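Local coordinates for protein fructose-2,6-bisphosphatase TIGAR B (Danio rerio, PDB 3E9D) that probably hydrolyses fructose 2,6-bisphosphate to fructose 6-phosphate and phosphate, and in this way restrains glycolysis, at residues 6-11 / 185-190; 54-57 / 62-65; 104-109 / 118-123; 169-174 / 220-225; 189-194 / 209-214. All blocks are in the same frame, centred on the assembly; numbering follows the deposited sequence.

Interaction 1 (6-11 / 185-190); sequences LTIVRH and AFIRIS. With PO4 (phosphate ion), chain C; PO4 (phosphate ion), chain D.
I187 presses its CD1 against the main chain of R10, 3.7 Å from R10 CA, at the root of an arginine whose guanidinium, unusually, grips two phosphate ions at once. With CG trans to the backbone N (chi1 179°) and the chain straight on to NE, R10 carries its flat group past the helix, and both ions lie at its edge. To the phosphate of chain C, R10 NE gives a bond of 2.9 Å to O2 and NH2 one of 3.1 Å to O3. To that of chain D, R10 NH1 reaches O2 at 2.8 Å and NH2 reaches O1 at 2.9 Å. A methionine in place of R10 would probably leave both anions without these donors and C215 O without its NH1 partner. Further back, I8 CG2 lies 3.7 Å from I187 CG1, the two branched chains lying alongside but running opposite ways. The ions probably come from the crystallisation liquor, yet the chain C phosphate also meets the ring edge of H11, the residue phosphorylated on the reaction path. At the end of strand 2-10, R10 and H11 are the first two residues of the RHG signature of the histidine phosphatase active site.

Interaction 2 (54-57 / 62-65); sequences VFVS and AIQT
V56 and S57 bring the end of strand 53-56 up against A62 and I63 in the first turn of helix 60-71, with V56 CA 6.2 Å from I63 CA and S57 CA 6.1 Å from A62 CA. Only four residues separate the two segments, so the chain doubles back onto itself within the first half of a beta-alpha-beta unit that goes on to strand 81-83. V56 does most of the apolar work. Its CG1 branch stands trans to the backbone N (chi1 -165°) and reaches into the helix backbone, 3.4 Å from A62 O. The same V56 methyl lies 3.8 Å from A62 CB and 3.6 Å from I63 N, so one branch meets both residues. S57 comes in from the loop end: its OG touches A62 CB at 3.4 Å, while its carbonyl oxygen S57 O rests against I63 CG1, also at 3.4 Å. No hydrogen bond joins the segments. The small side chain of A62 probably allows strand and helix to come this near, and A62 also packs against H11. S57 turns its polarity elsewhere, since its OG is hydrogen-bonded to H183 NE2 and to L59 N. The chemistry therefore has two sides: carbon of A62 and I63 packs against S57, and the serine hydroxyl, held by those two partners, is probably a second-shell group that helps orient H183, the residue inferred to stabilise the transition state.

Interaction 3 (104-109 / 118-123); sequences KNMANA and TPPGGE
M106 of helix 100-110 reaches across to P119 and P120, which open a type II beta turn running from P119 to G122, in the loop before helix 125-146. Both pieces belong to the long excursion of the chain between strand 81-83 and that helix. The CB of M106 leaves the helix in the direction of the turn. CG stands trans to the carbonyl carbon (chi1 -70°), and the next bond continues straight, carrying SD outward across the gap. CB and CG stay well back from the loop, and SD too remains further from the prolines than the methyl does. At SD the chain bends (chi3 76°), and this last turn swings CE onto the prolines. There the methyl meets P120 CD at 3.9 Å and P119 CB at 4.0 Å, so it sits at the junction of the two rings, with the M106 chain crossing P119 at about a right angle. The contact is small and wholly apolar. Y117 also lies against M106, and a backbone hydrogen bond between P120 and V94 ties the turn to the loop before helix 100-110. Beyond the turn E123 makes a salt bridge to R131 on helix 125-146. The turn itself has G121 at its third position with a phi of 77°, and it is closed by G122 N, which gives a hydrogen bond of 2.9 Å to P119 O.

Interaction 4 (169-174 / 220-225); sequences DGAQNV and ISRFIF
R222 is the first residue of segment 220-225, on strand 220-230, to meet the loop 169-174. CG stands trans to the backbone N (chi1 -172°), and the chain then bends at chi3 (-67°), which brings CD and NE up to the carbonyl oxygen of D169. D169 O lies at the edge of the guanidinium, in its plane, 3.0 Å from R222 NE. It is also 2.9 Å from R222 CD, so short that the fine fit here is doubtful. A171 CB comes obliquely to the same group, 4.2 Å from R222 NE. At the far end NH2 is hydrogen-bonded to A167 O, a little earlier in the loop. A leucine in place of R222 would probably leave A167 O without this donor and open a gap beside A171. F223 points to the other side of the sheet. I224 returns to the loop and sets CD1 3.2 Å from G170 O, with CG1 of I224 3.6 Å from the same oxygen. G170 has a positive phi (77°), and a CB there would point at the strand, close to R222 CD. From A171 to V174 the loop folds into a type I beta turn, closed by a bond of 3.0 Å from V174 N to A171 O. The carboxylate of D169 makes a salt bridge to R246. Strand 220-230 runs between strands 2-10 and 233-246; the loop packs on one face of it, while on the other F223 and F225 pack against L194 of helix 184-197.

Interaction 5 (189-194 / 209-214); sequences ISVRHL and NQVFSP
R192 lays its guanidinium flat on the ring of F212, a stacked cation-pi pair with R192 CZ 3.9 Å from the ring centroid and planes 13° apart. The long chain of R192 first runs extended and then bends at chi3 (-76°), which folds the flat group over the phenyl face. R192 NH2 lies nearest, 3.5 Å from F212 CG, above the rim of the ring and not its centre. V211 CG1 takes the opposite face of F212, so the ring is sandwiched between a charged group and a methyl. Polar links also hold the guanidinium. A water in its plane, at the edge, accepts from R192 NH2 at 3.1 Å and donates to F212 O at 3.2 Å, bridging the arginine to the backbone of the very residue it stacks on. R192 NH1 forms a salt bridge with E196 one turn further along the helix, which probably steadies the stack. The apolar contact is V191 CG1 with V211 CG1 at 4.3 Å; the same V191 methyl also lies 3.5 Å from V211 O. Within segment 209-214, S213 OG and S213 N both give hydrogen bonds to Q210 O, the OG bond being 2.7 Å long, just where F212 leaves helical geometry. The whole packs the short helix 208-211 and its exit back onto helix 184-197: two consecutive helices held together, with potassium bound by V195 near the end of the first and by L198, L202 and P203 in the connection between them.

Overall arrangement
From the N terminus, strand 2-10 enters interaction 1, which closes only when helix 184-197 arrives 174 residues later. Inside that long loop lie two local closures in series: interaction 2 in the strand-helix unit at 53-71, touching interaction 1 at H11, and interaction 3 in the distant excursion, about 28 Å from interaction 2 between centres. Interaction 4 opens before helix 184-197 and ends after it, so it crosses interaction 1. Interaction 5 begins on the helix residues where interaction 1 ends, and lies within the loop of interaction 4. Interactions 1, 2 and 4 gather on the mixed sheet, interaction 5 adds a second helix to helix 184-197, and interaction 3 closes the excursion apart from them.

Interaction 1 (6-11 / 185-190)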
# COMPACT_ATOMS: atom_id res chain seq x y z
N LEU A 6 -7.86 -2.52 -4.91
CA LEU A 6 -6.60 -1.84 -4.68
C LEU A 6 -5.57 -2.85 -4.20
O LEU A 6 -5.73 -3.43 -3.12
CB LEU A 6 -6.76 -0.73 -3.63
CG LEU A 6 -5.45 -0.04 -3.25
CD1 LEU A 6 -4.93 0.80 -4.41
CD2 LEU A 6 -5.61 0.85 -1.99
N THR A 7 -4.52 -3.06 -5.00
CA THR A 7 -3.42 -3.94 -4.59
C THR A 7 -2.28 -3.08 -4.12
O THR A 7 -1.88 -2.14 -4.81
CB THR A 7 -2.95 -4.83 -5.76
OG1 THR A 7 -4.03 -5.71 -6.13
CG2 THR A 7 -1.72 -5.67 -5.37
N ILE A 8 -1.75 -3.39 -2.94
CA ILE A 8 -0.75 -2.56 -2.30
C ILE A 8 0.53 -3.38 -2.11
O ILE A 8 0.49 -4.48 -1.52
CB ILE A 8 -1.23 -2.12 -0.90
CG1 ILE A 8 -2.54 -1.31 -1.00
CG2 ILE A 8 -0.10 -1.29 -0.18
CD1 ILE A 8 -3.23 -1.05 0.38
N VAL A 9 1.65 -2.86 -2.60
CA VAL A 9 2.91 -3.59 -2.55
C VAL A 9 4.00 -2.72 -1.93
O VAL A 9 4.18 -1.57 -2.32
CB VAL A 9 3.35 -4.05 -3.99
CG1 VAL A 9 4.63 -4.93 -3.94
CG2 VAL A 9 2.20 -4.77 -4.71
N ARG A 10 4.72 -3.26 -0.95
CA ARG A 10 5.93 -2.58 -0.45
C ARG A 10 7.10 -2.77 -1.45
O ARG A 10 7.25 -3.84 -2.05
CB ARG A 10 6.31 -3.09 0.95
CG ARG A 10 7.60 -2.43 1.51
CD ARG A 10 7.94 -2.93 2.92
NE ARG A 10 9.19 -2.34 3.36
CZ ARG A 10 10.09 -2.96 4.12
NH1 ARG A 10 9.89 -4.21 4.55
NH2 ARG A 10 11.20 -2.33 4.44
N HIS A 11 7.95 -1.76 -1.60
CA HIS A 11 9.11 -1.84 -2.50
C HIS A 11 10.02 -3.04 -2.14
O HIS A 11 10.02 -3.53 -0.99
CB HIS A 11 9.94 -0.53 -2.42
CG HIS A 11 10.67 -0.39 -1.13
ND1 HIS A 11 11.89 -0.98 -0.91
CD2 HIS A 11 10.32 0.20 0.04
CE1 HIS A 11 12.28 -0.75 0.34
NE2 HIS A 11 11.34 -0.04 0.93
N ALA A 185 6.40 1.47 6.72
CA ALA A 185 5.77 2.21 7.80
C ALA A 185 4.49 2.88 7.29
O ALA A 185 3.45 2.79 7.94
CB ALA A 185 6.72 3.21 8.43
N PHE A 186 4.57 3.53 6.13
CA PHE A 186 3.38 4.13 5.51
C PHE A 186 2.22 3.14 5.30
O PHE A 186 1.06 3.43 5.64
CB PHE A 186 3.73 4.77 4.17
CG PHE A 186 2.58 5.47 3.52
CD1 PHE A 186 2.31 6.80 3.81
CD2 PHE A 186 1.76 4.79 2.60
CE1 PHE A 186 1.24 7.47 3.19
CE2 PHE A 186 0.69 5.45 2.00
CZ PHE A 186 0.43 6.79 2.29
N ILE A 187 2.54 1.97 4.73
CA ILE A 187 1.53 0.96 4.47
C ILE A 187 0.92 0.44 5.77
O ILE A 187 -0.29 0.23 5.84
CB ILE A 187 2.10 -0.24 3.59
CG1 ILE A 187 2.32 0.23 2.13
CG2 ILE A 187 1.18 -1.44 3.63
CD1 ILE A 187 3.31 -0.67 1.32
N ARG A 188 1.76 0.23 6.79
CA ARG A 188 1.26 -0.26 8.06
C ARG A 188 0.27 0.71 8.66
O ARG A 188 -0.82 0.32 9.10
CB ARG A 188 2.40 -0.50 9.06
CG ARG A 188 1.99 -1.45 10.18
CD ARG A 188 3.21 -1.87 11.00
NE ARG A 188 2.85 -2.90 11.98
CZ ARG A 188 3.65 -3.32 12.96
NH1 ARG A 188 4.86 -2.79 13.09
NH2 ARG A 188 3.23 -4.26 13.81
N ILE A 189 0.64 1.99 8.66
CA ILE A 189 -0.23 3.04 9.16
C ILE A 189 -1.53 3.11 8.35
O ILE A 189 -2.62 3.25 8.91
CB ILE A 189 0.52 4.40 9.26
CG1 ILE A 189 1.58 4.31 10.38
CG2 ILE A 189 -0.47 5.57 9.52
CD1 ILE A 189 2.74 5.35 10.28
N SER A 190 -1.40 2.99 7.02
CA SER A 190 -2.55 3.06 6.10
C SER A 190 -3.52 1.89 6.28
O SER A 190 -4.74 2.10 6.32
CB SER A 190 -2.07 3.10 4.65
OG SER A 190 -1.26 4.26 4.44
P PO4 C . 10.90 1.38 3.62
O1 PO4 C . 11.04 2.52 2.64
O2 PO4 C . 9.70 0.51 3.33
O3 PO4 C . 12.11 0.49 3.58
O4 PO4 C . 10.80 1.93 5.03
P PO4 D . 12.95 -5.40 6.09
O1 PO4 D . 12.79 -3.91 6.32
O2 PO4 D . 11.57 -6.02 5.86
O3 PO4 D . 13.86 -5.68 4.90
O4 PO4 D . 13.61 -6.02 7.32

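Interaction 2 (54-57 / 62-65)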
# COMPACT_ATOMS: atom_id res chain seq x y z
N VAL A 54 -2.05 2.90 -11.85
CA VAL A 54 -0.87 2.60 -11.04
C VAL A 54 -0.33 3.88 -10.36
O VAL A 54 -0.10 4.90 -11.01
CB VAL A 54 0.26 1.96 -11.88
CG1 VAL A 54 1.50 1.72 -10.99
CG2 VAL A 54 -0.18 0.67 -12.55
N PHE A 55 -0.11 3.78 -9.05
CA PHE A 55 0.34 4.90 -8.22
C PHE A 55 1.57 4.46 -7.44
O PHE A 55 1.58 3.37 -6.84
CB PHE A 55 -0.77 5.36 -7.27
CG PHE A 55 -2.07 5.64 -7.98
CD1 PHE A 55 -2.25 6.83 -8.66
CD2 PHE A 55 -3.07 4.67 -8.03
CE1 PHE A 55 -3.42 7.09 -9.36
CE2 PHE A 55 -4.27 4.92 -8.74
CZ PHE A 55 -4.44 6.13 -9.40
N VAL A 56 2.60 5.29 -7.45
CA VAL A 56 3.85 4.94 -6.79
C VAL A 56 4.37 6.15 -6.05
O VAL A 56 4.17 7.29 -6.50
CB VAL A 56 4.94 4.53 -7.83
CG1 VAL A 56 6.08 3.81 -7.14
CG2 VAL A 56 4.33 3.62 -8.91
N SER A 57 5.08 5.93 -4.95
CA SER A 57 5.77 7.05 -4.33
C SER A 57 6.87 7.60 -5.26
O SER A 57 7.25 6.96 -6.25
CB SER A 57 6.33 6.66 -2.96
OG SER A 57 7.68 6.25 -3.02
N ALA A 62 10.81 2.46 -4.72
CA ALA A 62 9.40 2.17 -5.03
C ALA A 62 9.13 2.26 -6.54
O ALA A 62 8.49 1.36 -7.14
CB ALA A 62 8.48 3.15 -4.25
N ILE A 63 9.63 3.33 -7.17
CA ILE A 63 9.55 3.46 -8.63
C ILE A 63 10.12 2.23 -9.37
O ILE A 63 9.49 1.71 -10.29
CB ILE A 63 10.24 4.75 -9.13
CG1 ILE A 63 9.50 5.97 -8.57
CG2 ILE A 63 10.28 4.77 -10.70
CD1 ILE A 63 10.27 7.25 -8.61
N GLN A 64 11.31 1.79 -8.97
CA GLN A 64 11.93 0.59 -9.58
C GLN A 64 11.08 -0.67 -9.43
O GLN A 64 10.98 -1.48 -10.35
CB GLN A 64 13.29 0.33 -8.97
CG GLN A 64 14.34 1.34 -9.33
CD GLN A 64 15.64 1.00 -8.66
OE1 GLN A 64 15.79 1.17 -7.45
NE2 GLN A 64 16.59 0.50 -9.44
N THR A 65 10.48 -0.84 -8.25
CA THR A 65 9.63 -1.98 -7.97
C THR A 65 8.39 -1.93 -8.86
O THR A 65 8.03 -2.94 -9.50
CB THR A 65 9.23 -2.02 -6.47
OG1 THR A 65 10.43 -2.13 -5.70
CG2 THR A 65 8.29 -3.22 -6.16

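Interaction 3 (104-109 / 118-123)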
# COMPACT_ATOMS: atom_id res chain seq x y z
N LYS A 104 15.27 3.32 18.87
CA LYS A 104 14.82 2.76 20.16
C LYS A 104 15.56 3.40 21.33
O LYS A 104 14.96 3.72 22.35
CB LYS A 104 15.01 1.24 20.18
CG LYS A 104 14.28 0.50 19.07
CD LYS A 104 14.25 -1.02 19.32
CE LYS A 104 13.22 -1.71 18.43
NZ LYS A 104 13.14 -3.18 18.70
N ASN A 105 16.87 3.59 21.18
CA ASN A 105 17.67 4.35 22.16
C ASN A 105 17.21 5.79 22.34
O ASN A 105 17.11 6.28 23.46
CB ASN A 105 19.16 4.33 21.78
CG ASN A 105 19.76 2.92 21.78
OD1 ASN A 105 19.18 1.98 22.32
ND2 ASN A 105 20.93 2.78 21.16
N MET A 106 16.92 6.47 21.22
CA MET A 106 16.45 7.85 21.26
C MET A 106 15.12 7.94 22.00
O MET A 106 14.92 8.84 22.83
CB MET A 106 16.29 8.42 19.86
CG MET A 106 17.60 8.65 19.13
SD MET A 106 17.32 9.22 17.45
CE MET A 106 16.86 10.93 17.73
N ALA A 107 14.21 7.01 21.68
CA ALA A 107 12.91 6.94 22.33
C ALA A 107 13.10 6.78 23.83
O ALA A 107 12.55 7.56 24.62
CB ALA A 107 12.08 5.78 21.76
N ASN A 108 13.91 5.78 24.21
CA ASN A 108 14.28 5.53 25.60
C ASN A 108 14.84 6.78 26.30
O ASN A 108 14.28 7.23 27.30
CB ASN A 108 15.27 4.36 25.68
CG ASN A 108 15.63 3.96 27.10
OD1 ASN A 108 14.83 4.09 28.03
ND2 ASN A 108 16.85 3.46 27.27
N ALA A 109 15.91 7.35 25.74
CA ALA A 109 16.54 8.56 26.28
C ALA A 109 15.57 9.73 26.46
O ALA A 109 15.75 10.56 27.36
CB ALA A 109 17.74 8.99 25.42
N THR A 118 8.52 10.41 18.15
CA THR A 118 8.89 10.91 16.83
C THR A 118 10.22 11.63 16.97
O THR A 118 10.34 12.56 17.78
CB THR A 118 7.80 11.84 16.26
OG1 THR A 118 6.61 11.08 16.03
CG2 THR A 118 8.26 12.49 14.91
N PRO A 119 11.24 11.21 16.21
CA PRO A 119 12.54 11.87 16.34
C PRO A 119 12.51 13.31 15.77
O PRO A 119 11.63 13.63 14.98
CB PRO A 119 13.48 10.95 15.54
CG PRO A 119 12.60 10.25 14.56
CD PRO A 119 11.25 10.11 15.22
N PRO A 120 13.44 14.16 16.21
CA PRO A 120 13.47 15.52 15.62
C PRO A 120 13.61 15.46 14.08
O PRO A 120 14.36 14.64 13.56
CB PRO A 120 14.70 16.16 16.27
CG PRO A 120 14.81 15.42 17.62
CD PRO A 120 14.47 13.98 17.26
N GLY A 121 12.86 16.32 13.39
CA GLY A 121 12.73 16.29 11.95
C GLY A 121 11.83 15.21 11.38
O GLY A 121 11.65 15.15 10.17
N GLY A 122 11.28 14.34 12.22
CA GLY A 122 10.52 13.19 11.73
C GLY A 122 9.04 13.52 11.64
O GLY A 122 8.62 14.60 12.05
N GLU A 123 8.27 12.60 11.09
CA GLU A 123 6.82 12.73 10.99
C GLU A 123 6.14 11.94 12.10
O GLU A 123 6.55 10.82 12.39
CB GLU A 123 6.32 12.14 9.68
CG GLU A 123 6.22 13.08 8.51
CD GLU A 123 5.62 12.37 7.29
OE1 GLU A 123 6.20 11.35 6.83
OE2 GLU A 123 4.57 12.84 6.80

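Interaction 4 (169-174 / 220-225)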
# COMPACT_ATOMS: atom_id res chain seq x y z
N ASP A 169 -7.37 -13.27 -5.94
CA ASP A 169 -8.32 -13.33 -4.81
C ASP A 169 -9.07 -12.01 -4.62
O ASP A 169 -8.47 -10.93 -4.52
CB ASP A 169 -7.63 -13.71 -3.49
CG ASP A 169 -7.22 -15.19 -3.41
OD1 ASP A 169 -7.66 -16.02 -4.25
OD2 ASP A 169 -6.43 -15.51 -2.51
N GLY A 170 -10.40 -12.11 -4.56
CA GLY A 170 -11.26 -10.96 -4.26
C GLY A 170 -11.45 -10.01 -5.42
O GLY A 170 -12.20 -9.03 -5.31
N ALA A 171 -10.79 -10.26 -6.54
CA ALA A 171 -10.86 -9.34 -7.67
C ALA A 171 -11.33 -10.03 -8.95
O ALA A 171 -11.30 -9.43 -10.03
CB ALA A 171 -9.51 -8.63 -7.89
N GLN A 172 -11.82 -11.26 -8.82
CA GLN A 172 -12.19 -12.07 -9.98
C GLN A 172 -13.19 -11.35 -10.91
O GLN A 172 -13.02 -11.38 -12.12
CB GLN A 172 -12.74 -13.44 -9.57
CG GLN A 172 -11.74 -14.34 -8.82
CD GLN A 172 -11.84 -14.21 -7.31
OE1 GLN A 172 -12.39 -13.24 -6.78
NE2 GLN A 172 -11.31 -15.20 -6.59
N ASN A 173 -14.19 -10.69 -10.35
CA ASN A 173 -15.11 -9.90 -11.17
C ASN A 173 -15.04 -8.40 -10.85
O ASN A 173 -16.05 -7.70 -10.84
CB ASN A 173 -16.52 -10.48 -11.08
CG ASN A 173 -16.56 -11.95 -11.50
OD1 ASN A 173 -16.37 -12.29 -12.68
ND2 ASN A 173 -16.75 -12.85 -10.53
N VAL A 174 -13.84 -7.92 -10.57
CA VAL A 174 -13.63 -6.49 -10.32
C VAL A 174 -12.63 -5.98 -11.37
O VAL A 174 -11.43 -6.03 -11.15
CB VAL A 174 -13.15 -6.25 -8.86
CG1 VAL A 174 -13.01 -4.75 -8.57
CG2 VAL A 174 -14.12 -6.90 -7.85
N ILE A 220 2.29 -8.17 -0.29
CA ILE A 220 1.16 -7.73 -1.10
C ILE A 220 -0.13 -7.78 -0.29
O ILE A 220 -0.44 -8.82 0.32
CB ILE A 220 1.00 -8.63 -2.38
CG1 ILE A 220 2.32 -8.71 -3.18
CG2 ILE A 220 -0.13 -8.08 -3.25
CD1 ILE A 220 2.29 -9.71 -4.34
N SER A 221 -0.87 -6.66 -0.27
CA SER A 221 -2.18 -6.59 0.37
C SER A 221 -3.25 -6.19 -0.64
O SER A 221 -2.95 -5.59 -1.67
CB SER A 221 -2.20 -5.57 1.53
OG SER A 221 -1.10 -5.81 2.42
N ARG A 222 -4.52 -6.49 -0.33
CA ARG A 222 -5.61 -6.18 -1.24
C ARG A 222 -6.87 -5.78 -0.49
O ARG A 222 -7.28 -6.50 0.43
CB ARG A 222 -5.93 -7.37 -2.17
CG ARG A 222 -6.95 -7.01 -3.31
CD ARG A 222 -7.42 -8.21 -4.17
NE ARG A 222 -6.41 -8.85 -5.05
CZ ARG A 222 -5.34 -8.24 -5.48
NH1 ARG A 222 -5.20 -6.99 -5.10
NH2 ARG A 222 -4.42 -8.82 -6.26
N PHE A 223 -7.46 -4.65 -0.90
CA PHE A 223 -8.75 -4.20 -0.41
C PHE A 223 -9.64 -3.94 -1.62
O PHE A 223 -9.15 -3.56 -2.69
CB PHE A 223 -8.64 -2.88 0.40
CG PHE A 223 -7.93 -3.05 1.73
CD1 PHE A 223 -8.67 -3.16 2.91
CD2 PHE A 223 -6.54 -3.08 1.80
CE1 PHE A 223 -8.03 -3.33 4.15
CE2 PHE A 223 -5.88 -3.23 3.04
CZ PHE A 223 -6.64 -3.36 4.22
N ILE A 224 -10.94 -4.16 -1.45
CA ILE A 224 -11.94 -3.77 -2.43
C ILE A 224 -12.74 -2.60 -1.85
O ILE A 224 -13.27 -2.69 -0.72
CB ILE A 224 -12.92 -4.94 -2.74
CG1 ILE A 224 -12.17 -6.28 -2.96
CG2 ILE A 224 -13.82 -4.57 -3.95
CD1 ILE A 224 -11.10 -6.24 -4.06
N PHE A 225 -12.83 -1.52 -2.63
CA PHE A 225 -13.56 -0.31 -2.22
C PHE A 225 -14.84 -0.17 -3.02
O PHE A 225 -14.87 -0.41 -4.23
CB PHE A 225 -12.72 0.93 -2.50
CG PHE A 225 -11.50 1.08 -1.63
CD1 PHE A 225 -11.53 1.94 -0.53
CD2 PHE A 225 -10.34 0.37 -1.90
CE1 PHE A 225 -10.41 2.10 0.28
CE2 PHE A 225 -9.21 0.50 -1.07
CZ PHE A 225 -9.24 1.38 0.01

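Interaction 5 (189-194 / 209-214)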
# COMPACT_ATOMS: atom_id res chain seq x y z
N ILE A 189 0.64 1.99 8.66
CA ILE A 189 -0.23 3.04 9.16
C ILE A 189 -1.53 3.11 8.35
O ILE A 189 -2.62 3.25 8.91
CB ILE A 189 0.52 4.40 9.26
CG1 ILE A 189 1.58 4.31 10.38
CG2 ILE A 189 -0.47 5.57 9.52
CD1 ILE A 189 2.74 5.35 10.28
N SER A 190 -1.40 2.99 7.02
CA SER A 190 -2.55 3.06 6.10
C SER A 190 -3.52 1.89 6.28
O SER A 190 -4.74 2.10 6.32
CB SER A 190 -2.07 3.10 4.65
OG SER A 190 -1.26 4.26 4.44
N VAL A 191 -2.98 0.68 6.39
CA VAL A 191 -3.80 -0.50 6.66
C VAL A 191 -4.61 -0.31 7.95
O VAL A 191 -5.82 -0.61 7.97
CB VAL A 191 -2.94 -1.81 6.71
CG1 VAL A 191 -3.73 -2.95 7.29
CG2 VAL A 191 -2.46 -2.18 5.29
N ARG A 192 -3.96 0.17 9.01
CA ARG A 192 -4.68 0.37 10.27
C ARG A 192 -5.79 1.43 10.13
O ARG A 192 -6.87 1.29 10.71
CB ARG A 192 -3.73 0.75 11.44
CG ARG A 192 -4.49 0.82 12.80
CD ARG A 192 -3.57 1.05 14.01
NE ARG A 192 -2.83 -0.15 14.40
CZ ARG A 192 -3.27 -1.10 15.22
NH1 ARG A 192 -4.50 -1.04 15.74
NH2 ARG A 192 -2.48 -2.13 15.52
N HIS A 193 -5.53 2.49 9.36
CA HIS A 193 -6.56 3.49 9.07
C HIS A 193 -7.79 2.85 8.39
O HIS A 193 -8.92 3.04 8.82
CB HIS A 193 -6.03 4.64 8.21
CG HIS A 193 -7.11 5.60 7.80
ND1 HIS A 193 -7.79 6.38 8.70
CD2 HIS A 193 -7.65 5.87 6.58
CE1 HIS A 193 -8.70 7.10 8.06
NE2 HIS A 193 -8.62 6.82 6.78
N LEU A 194 -7.54 2.09 7.33
CA LEU A 194 -8.61 1.38 6.61
C LEU A 194 -9.41 0.45 7.51
O LEU A 194 -10.65 0.47 7.49
CB LEU A 194 -8.01 0.60 5.45
CG LEU A 194 -7.46 1.40 4.25
CD1 LEU A 194 -6.96 0.45 3.18
CD2 LEU A 194 -8.48 2.39 3.65
N ASN A 209 -3.58 -10.17 14.26
CA ASN A 209 -2.13 -10.02 14.39
C ASN A 209 -1.49 -9.96 13.02
O ASN A 209 -0.55 -9.20 12.82
CB ASN A 209 -1.51 -11.15 15.21
CG ASN A 209 -1.75 -10.99 16.70
OD1 ASN A 209 -2.19 -9.92 17.15
ND2 ASN A 209 -1.43 -12.03 17.47
N GLN A 210 -2.01 -10.75 12.09
CA GLN A 210 -1.58 -10.69 10.70
C GLN A 210 -1.97 -9.36 10.06
O GLN A 210 -1.14 -8.72 9.41
CB GLN A 210 -2.12 -11.88 9.89
CG GLN A 210 -1.77 -11.85 8.39
CD GLN A 210 -0.27 -11.96 8.14
OE1 GLN A 210 0.47 -12.40 9.02
NE2 GLN A 210 0.18 -11.54 6.96
N VAL A 211 -3.24 -8.97 10.21
CA VAL A 211 -3.73 -7.70 9.63
C VAL A 211 -2.80 -6.54 9.98
O VAL A 211 -2.49 -5.71 9.13
CB VAL A 211 -5.17 -7.38 10.12
CG1 VAL A 211 -5.61 -6.02 9.60
CG2 VAL A 211 -6.13 -8.46 9.66
N PHE A 212 -2.38 -6.47 11.24
CA PHE A 212 -1.61 -5.34 11.73
C PHE A 212 -0.08 -5.55 11.74
O PHE A 212 0.65 -4.73 12.30
CB PHE A 212 -2.11 -4.94 13.13
CG PHE A 212 -3.55 -4.48 13.15
CD1 PHE A 212 -3.98 -3.44 12.31
CD2 PHE A 212 -4.48 -5.08 14.00
CE1 PHE A 212 -5.32 -2.99 12.33
CE2 PHE A 212 -5.83 -4.65 14.01
CZ PHE A 212 -6.25 -3.60 13.19
N SER A 213 0.40 -6.63 11.12
CA SER A 213 1.83 -6.96 11.10
C SER A 213 2.64 -6.03 10.17
O SER A 213 2.07 -5.35 9.31
CB SER A 213 2.03 -8.44 10.70
OG SER A 213 1.59 -8.65 9.37
N PRO A 214 3.99 -5.96 10.36
CA PRO A 214 4.79 -5.15 9.43
C PRO A 214 4.85 -5.84 8.05
O PRO A 214 4.84 -7.07 7.98
CB PRO A 214 6.17 -5.09 10.09
CG PRO A 214 6.23 -6.23 11.08
CD PRO A 214 4.80 -6.67 11.38
O HOH W 1 0.46 -2.62 14.73